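Local coordinates for venom allergen-like (VAL) 4 protein (Schistosoma mansoni, PDB 4P27) that binds lipids as a venom allergen-like SCP/TAPS protein of the CAP superfamily, though it lacks the prototypical CAP motifs, at residues A[113-118]-A[138-143]; A[38-43]-A[120-125]. One frame throughout, in Å; residues are numbered along the deposited sequence.

Contact 1 (A[113-118]-A[138-143]). With NAG (2-acetamido-2-deoxy-beta-D-glucopyranose), chain B.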
loop_
_atom_site.group_PDB
_atom_site.type_symbol
_atom_site.label_atom_id
_atom_site.label_comp_id
_atom_site.label_asym_id
_atom_site.label_seq_id
_atom_site.Cartn_x
_atom_site.Cartn_y
_atom_site.Cartn_z
ATOM N N LYS A 113 4.443 4.406 3.133
ATOM C CA LYS A 113 4.962 5.115 1.988
ATOM C C LYS A 113 4.445 4.595 0.638
ATOM O O LYS A 113 4.150 5.381 -0.251
ATOM C CB LYS A 113 6.533 5.150 1.943
ATOM C CG LYS A 113 7.198 5.947 3.073
ATOM C CD LYS A 113 8.742 5.856 2.953
ATOM C CE LYS A 113 9.255 6.746 1.823
ATOM N NZ LYS A 113 10.784 6.752 1.839
ATOM N N GLN A 114 4.348 3.282 0.502
ATOM C CA GLN A 114 3.808 2.694 -0.687
ATOM C C GLN A 114 2.318 3.083 -0.852
ATOM O O GLN A 114 1.878 3.305 -1.985
ATOM C CB GLN A 114 3.924 1.161 -0.627
ATOM C CG GLN A 114 3.309 0.501 -1.853
ATOM C CD GLN A 114 4.086 0.884 -3.167
ATOM O OE1 GLN A 114 5.087 0.250 -3.487
ATOM N NE2 GLN A 114 3.579 1.842 -3.941
ATOM N N MET A 115 1.555 3.129 0.262
ATOM C CA MET A 115 0.110 3.491 0.133
ATOM C C MET A 115 -0.073 4.916 -0.345
ATOM O O MET A 115 -1.007 5.177 -1.038
ATOM C CB MET A 115 -0.642 3.352 1.477
ATOM C CG MET A 115 -0.826 1.851 1.896
ATOM S SD MET A 115 -1.706 1.781 3.500
ATOM C CE MET A 115 -3.290 2.209 2.978
ATOM N N VAL A 116 0.829 5.841 -0.006
ATOM C CA VAL A 116 0.663 7.233 -0.443
ATOM C C VAL A 116 1.616 7.625 -1.591
ATOM O O VAL A 116 1.799 8.789 -1.866
ATOM C CB VAL A 116 0.794 8.256 0.715
ATOM C CG1 VAL A 116 -0.371 8.112 1.730
ATOM C CG2 VAL A 116 2.178 8.217 1.407
ATOM N N TRP A 117 2.082 6.622 -2.322
ATOM C CA TRP A 117 3.098 6.820 -3.345
ATOM C C TRP A 117 2.452 7.490 -4.501
ATOM O O TRP A 117 1.457 6.992 -5.093
ATOM C CB TRP A 117 3.795 5.492 -3.747
ATOM C CG TRP A 117 5.046 5.836 -4.509
ATOM C CD1 TRP A 117 5.211 5.866 -5.887
ATOM C CD2 TRP A 117 6.292 6.224 -3.929
ATOM N NE1 TRP A 117 6.531 6.286 -6.198
ATOM C CE2 TRP A 117 7.201 6.508 -5.008
ATOM C CE3 TRP A 117 6.735 6.386 -2.592
ATOM C CZ2 TRP A 117 8.536 6.936 -4.783
ATOM C CZ3 TRP A 117 8.088 6.776 -2.382
ATOM C CH2 TRP A 117 8.935 7.042 -3.488
ATOM N N ASN A 118 2.961 8.663 -4.839
ATOM C CA ASN A 118 2.219 9.491 -5.832
ATOM C C ASN A 118 2.175 8.947 -7.272
ATOM O O ASN A 118 1.165 9.147 -7.964
ATOM C CB ASN A 118 2.739 10.939 -5.824
ATOM C CG ASN A 118 4.122 11.054 -6.455
ATOM O OD1 ASN A 118 4.937 10.086 -6.458
ATOM N ND2 ASN A 118 4.430 12.249 -6.932
ATOM N N CYS A 138 -0.751 -7.008 -1.112
ATOM C CA CYS A 138 -1.123 -5.952 -2.113
ATOM C C CYS A 138 0.052 -5.707 -2.991
ATOM O O CYS A 138 1.182 -5.568 -2.466
ATOM C CB CYS A 138 -1.508 -4.626 -1.465
ATOM S SG CYS A 138 -3.176 -4.652 -0.757
ATOM N N ASN A 139 -0.219 -5.740 -4.297
ATOM C CA ASN A 139 0.737 -5.373 -5.343
ATOM C C ASN A 139 0.365 -4.034 -5.892
ATOM O O ASN A 139 -0.830 -3.699 -6.004
ATOM C CB ASN A 139 0.840 -6.376 -6.479
ATOM C CG ASN A 139 1.445 -7.669 -6.028
ATOM O OD1 ASN A 139 2.348 -7.646 -5.217
ATOM N ND2 ASN A 139 0.916 -8.836 -6.528
ATOM N N TYR A 140 1.405 -3.249 -6.198
ATOM C CA TYR A 140 1.243 -1.869 -6.645
ATOM C C TYR A 140 2.179 -1.682 -7.916
ATOM O O TYR A 140 3.269 -2.195 -7.952
ATOM C CB TYR A 140 1.739 -0.914 -5.590
ATOM C CG TYR A 140 1.067 -1.074 -4.240
ATOM C CD1 TYR A 140 1.548 -2.025 -3.292
ATOM C CD2 TYR A 140 -0.086 -0.287 -3.898
ATOM C CE1 TYR A 140 0.936 -2.176 -2.037
ATOM C CE2 TYR A 140 -0.696 -0.434 -2.612
ATOM C CZ TYR A 140 -0.201 -1.404 -1.728
ATOM O OH TYR A 140 -0.772 -1.573 -0.489
ATOM N N ALA A 141 1.716 -0.924 -8.914
ATOM C CA ALA A 141 2.485 -0.620 -10.155
ATOM C C ALA A 141 2.319 0.877 -10.461
ATOM O O ALA A 141 1.205 1.343 -10.565
ATOM C CB ALA A 141 1.913 -1.431 -11.320
ATOM N N PRO A 142 3.428 1.627 -10.637
ATOM C CA PRO A 142 4.829 1.153 -10.420
ATOM C C PRO A 142 5.004 1.019 -8.932
ATOM O O PRO A 142 4.162 1.513 -8.162
ATOM C CB PRO A 142 5.741 2.333 -10.931
ATOM C CG PRO A 142 4.819 3.375 -11.409
ATOM C CD PRO A 142 3.342 2.924 -11.329
ATOM N N GLY A 143 6.078 0.392 -8.490
ATOM C CA GLY A 143 6.341 0.379 -7.040
ATOM C C GLY A 143 7.026 1.665 -6.588
ATOM O O GLY A 143 7.206 2.574 -7.364
HETATM C C1 NAG B . 5.506 12.661 -7.671
HETATM C C2 NAG B . 5.263 13.618 -8.850
HETATM C C3 NAG B . 6.529 14.160 -9.438
HETATM C C4 NAG B . 7.360 14.724 -8.321
HETATM C C5 NAG B . 7.684 13.611 -7.350
HETATM C C6 NAG B . 8.658 14.135 -6.330
HETATM C C7 NAG B . 3.258 12.907 -9.897
HETATM C C8 NAG B . 2.626 12.138 -10.991
HETATM N N2 NAG B . 4.554 13.008 -9.931
HETATM O O3 NAG B . 6.204 15.157 -10.397
HETATM O O4 NAG B . 8.537 15.254 -8.851
HETATM O O5 NAG B . 6.482 13.142 -6.769
HETATM O O6 NAG B . 8.918 13.185 -5.326
HETATM O O7 NAG B . 2.583 13.378 -9.034
#
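Q114 lies over one face of the Y140 ring. Its CG does the touching, 3.4 Å from Y140 CD1. The same CG stands 18° off the ring normal, which makes this a CH-pi contact, offset toward the rim. Q114 CG is anti to the backbone N (chi1 178°). The chain then bends at chi2, which brings CD to the CG and CB end of Y140. The two side chains slide past each other in opposite directions, with amide and ring planes only 7° apart. Q114 NE2 comes within 3.7 Å of Y140 CB. Q114 OE1 packs on G143 CA at 3.8 Å, just after the cis peptide before P142, and accepts a hydrogen bond from the backbone N of D144, which fixes that end of the amide. M115 CG reaches Y140 OH at 4.2 Å, while that hydroxyl is hydrogen-bonded to H15 NE2. W117 NE1 is 3.9 Å from G143 O, an oblique approach and not a hydrogen bond. N118 carries the N-linked glycan, its ND2 bonded to C1 of the NAG. The contact is buried packing of the end of helix 110-115 and the turn after it on strand 133-141. M115 also packs on helix 6-22, and W91 of helix 84-93 touches both M115 and Y140. Such packing of helices on a central sheet is that of the alpha-beta-alpha sandwich of CAP proteins.

Contact 2 (A[38-43]-A[120-125])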
loop_
_atom_site.group_PDB
_atom_site.type_symbol
_atom_site.label_atom_id
_atom_site.label_comp_id
_atom_site.label_asym_id
_atom_site.label_seq_id
_atom_site.Cartn_x
_atom_site.Cartn_y
_atom_site.Cartn_z
ATOM N N LYS A 38 -4.732 8.739 -9.274
ATOM C CA LYS A 38 -5.899 7.909 -8.872
ATOM C C LYS A 38 -5.565 6.452 -9.066
ATOM O O LYS A 38 -5.125 6.078 -10.158
ATOM C CB LYS A 38 -7.166 8.131 -9.748
ATOM C CG LYS A 38 -7.831 9.486 -9.653
ATOM C CD LYS A 38 -8.338 9.796 -8.260
ATOM C CE LYS A 38 -8.040 11.248 -7.947
ATOM N NZ LYS A 38 -9.291 11.874 -7.430
ATOM N N LEU A 39 -5.825 5.624 -8.048
ATOM C CA LEU A 39 -5.499 4.209 -8.144
ATOM C C LEU A 39 -6.537 3.524 -8.985
ATOM O O LEU A 39 -7.658 3.746 -8.744
ATOM C CB LEU A 39 -5.588 3.589 -6.743
ATOM C CG LEU A 39 -4.476 3.915 -5.799
ATOM C CD1 LEU A 39 -4.658 3.126 -4.472
ATOM C CD2 LEU A 39 -3.106 3.626 -6.455
ATOM N N LYS A 40 -6.173 2.624 -9.880
ATOM C CA LYS A 40 -7.138 1.755 -10.533
ATOM C C LYS A 40 -6.827 0.311 -10.201
ATOM O O LYS A 40 -5.676 -0.082 -10.172
ATOM C CB LYS A 40 -7.018 1.905 -12.051
ATOM C CG LYS A 40 -7.578 3.239 -12.500
ATOM C CD LYS A 40 -7.009 3.683 -13.845
ATOM C CE LYS A 40 -6.313 2.559 -14.606
ATOM N NZ LYS A 40 -4.861 2.887 -14.588
ATOM N N TRP A 41 -7.856 -0.470 -9.942
ATOM C CA TRP A 41 -7.675 -1.866 -9.617
ATOM C C TRP A 41 -7.177 -2.601 -10.811
ATOM O O TRP A 41 -7.561 -2.271 -11.880
ATOM C CB TRP A 41 -9.032 -2.457 -9.245
ATOM C CG TRP A 41 -8.902 -3.850 -8.726
ATOM C CD1 TRP A 41 -9.052 -5.012 -9.434
ATOM C CD2 TRP A 41 -8.557 -4.223 -7.389
ATOM N NE1 TRP A 41 -8.857 -6.114 -8.586
ATOM C CE2 TRP A 41 -8.571 -5.644 -7.327
ATOM C CE3 TRP A 41 -8.290 -3.498 -6.220
ATOM C CZ2 TRP A 41 -8.277 -6.362 -6.139
ATOM C CZ3 TRP A 41 -8.018 -4.244 -4.994
ATOM C CH2 TRP A 41 -8.035 -5.633 -4.994
ATOM N N ASN A 42 -6.361 -3.628 -10.657
ATOM C CA ASN A 42 -5.789 -4.299 -11.808
ATOM C C ASN A 42 -5.811 -5.777 -11.548
ATOM O O ASN A 42 -5.351 -6.255 -10.490
ATOM C CB ASN A 42 -4.368 -3.911 -12.047
ATOM C CG ASN A 42 -3.754 -4.681 -13.209
ATOM O OD1 ASN A 42 -3.204 -5.776 -13.093
ATOM N ND2 ASN A 42 -3.779 -4.047 -14.353
ATOM N N LYS A 43 -6.399 -6.527 -12.465
ATOM C CA LYS A 43 -6.845 -7.925 -12.190
ATOM C C LYS A 43 -5.620 -8.796 -12.140
ATOM O O LYS A 43 -5.549 -9.740 -11.363
ATOM C CB LYS A 43 -7.727 -8.420 -13.354
ATOM C CG LYS A 43 -8.880 -9.327 -12.995
ATOM C CD LYS A 43 -10.209 -8.666 -13.356
ATOM C CE LYS A 43 -10.895 -9.396 -14.500
ATOM N NZ LYS A 43 -12.025 -8.591 -15.065
ATOM N N THR A 120 2.193 5.713 -8.178
ATOM C CA THR A 120 1.486 4.440 -8.261
ATOM C C THR A 120 0.087 4.618 -8.884
ATOM O O THR A 120 -0.698 5.461 -8.454
ATOM C CB THR A 120 1.361 3.797 -6.830
ATOM O OG1 THR A 120 2.675 3.557 -6.302
ATOM C CG2 THR A 120 0.541 2.508 -6.933
ATOM N N GLU A 121 -0.276 3.722 -9.798
ATOM C CA GLU A 121 -1.437 3.891 -10.626
ATOM C C GLU A 121 -2.361 2.693 -10.459
ATOM O O GLU A 121 -3.587 2.827 -10.515
ATOM C CB GLU A 121 -0.956 3.913 -12.078
ATOM C CG GLU A 121 -2.135 4.009 -13.007
ATOM C CD GLU A 121 -1.945 5.094 -14.033
ATOM O OE1 GLU A 121 -0.786 5.389 -14.336
ATOM O OE2 GLU A 121 -2.945 5.652 -14.509
ATOM N N GLU A 122 -1.764 1.515 -10.408
ATOM C CA GLU A 122 -2.501 0.250 -10.402
ATOM C C GLU A 122 -2.279 -0.405 -9.047
ATOM O O GLU A 122 -1.132 -0.455 -8.522
ATOM C CB GLU A 122 -1.999 -0.697 -11.482
ATOM C CG GLU A 122 -1.797 0.020 -12.785
ATOM C CD GLU A 122 -2.767 -0.408 -13.815
ATOM O OE1 GLU A 122 -3.960 -0.640 -13.509
ATOM O OE2 GLU A 122 -2.294 -0.541 -14.940
ATOM N N ILE A 123 -3.346 -0.960 -8.521
ATOM C CA ILE A 123 -3.248 -1.785 -7.315
ATOM C C ILE A 123 -4.009 -3.111 -7.550
ATOM O O ILE A 123 -5.062 -3.125 -8.166
ATOM C CB ILE A 123 -3.790 -1.013 -6.123
ATOM C CG1 ILE A 123 -3.678 -1.863 -4.835
ATOM C CG2 ILE A 123 -5.254 -0.679 -6.350
ATOM C CD1 ILE A 123 -4.132 -1.112 -3.580
ATOM N N GLY A 124 -3.513 -4.225 -7.076
ATOM C CA GLY A 124 -4.425 -5.343 -6.854
ATOM C C GLY A 124 -3.935 -6.229 -5.710
ATOM O O GLY A 124 -2.733 -6.456 -5.588
ATOM N N CYS A 125 -4.883 -6.732 -4.909
ATOM C CA CYS A 125 -4.661 -7.338 -3.641
ATOM C C CYS A 125 -5.375 -8.686 -3.613
ATOM O O CYS A 125 -6.409 -8.882 -4.298
ATOM C CB CYS A 125 -5.239 -6.423 -2.520
ATOM S SG CYS A 125 -4.383 -4.791 -2.530
#
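The backbone N of K40 donates to E121 O at 2.7 Å, the shortest hydrogen bond between the two segments. It is nearly straight, with 165° at the hydrogen. L39 CA brings a C-H to the same E121 O at 3.3 Å. K40 O is gripped in a similar way, by I123 N at 3.0 Å and by a C-H from E122 CA. The third bond runs from N42 N to I123 O at 2.9 Å, and is more bent. The K40 side chain lies beside that of E121, pointing the same way. Its NZ makes a weak salt bridge to E121 OE2 at 3.4 Å and a long one to E122 OE1. The three form a loose charged network. On the other face of the sheet, W41 CG is anti to the backbone N (chi1 -173°), and the ring lies across G124 and C125. G124 CA sits over the six-membered ring, 4.0 Å from its centroid and 6° off the normal, a CH-pi contact. C125 CB packs on W41 CH2 at 3.8 Å, and I123 CG2 meets W41 CE3. L39 CD2 meets CG2 of T120. N42 is the N-cap of helix 43-54, its OD1 accepting from L45 N. On the far side of strand 122-130, E121 and E122 share A141 as partner, a classic bulge. The arrangement is a short parallel edge pairing of strands 40-41 and 122-130 in the central mixed sheet of the CAP fold.

Overall arrangement
Contacts 1 and 2 lie with their centres about 9 Å apart and meet in the same mixed sheet, where strands 133-141 and 122-130 are antiparallel neighbours. Their closest tie is the disulfide between C138 of contact 1 and C125 of contact 2, SG to SG 2.1 Å. Further along the pair, E121 N lies 2.9 Å from A141 O, a probable hydrogen bond. T120 OG1 is hydrogen-bonded to P142 O. Q114 NE2 packs against T120 OG1 at 3.1 Å. Helix 110-115 is followed in the chain, after a short loop, by strand 122-130. The glycan on N118 is about 8 Å from the E121 side chain and marks no binding pocket.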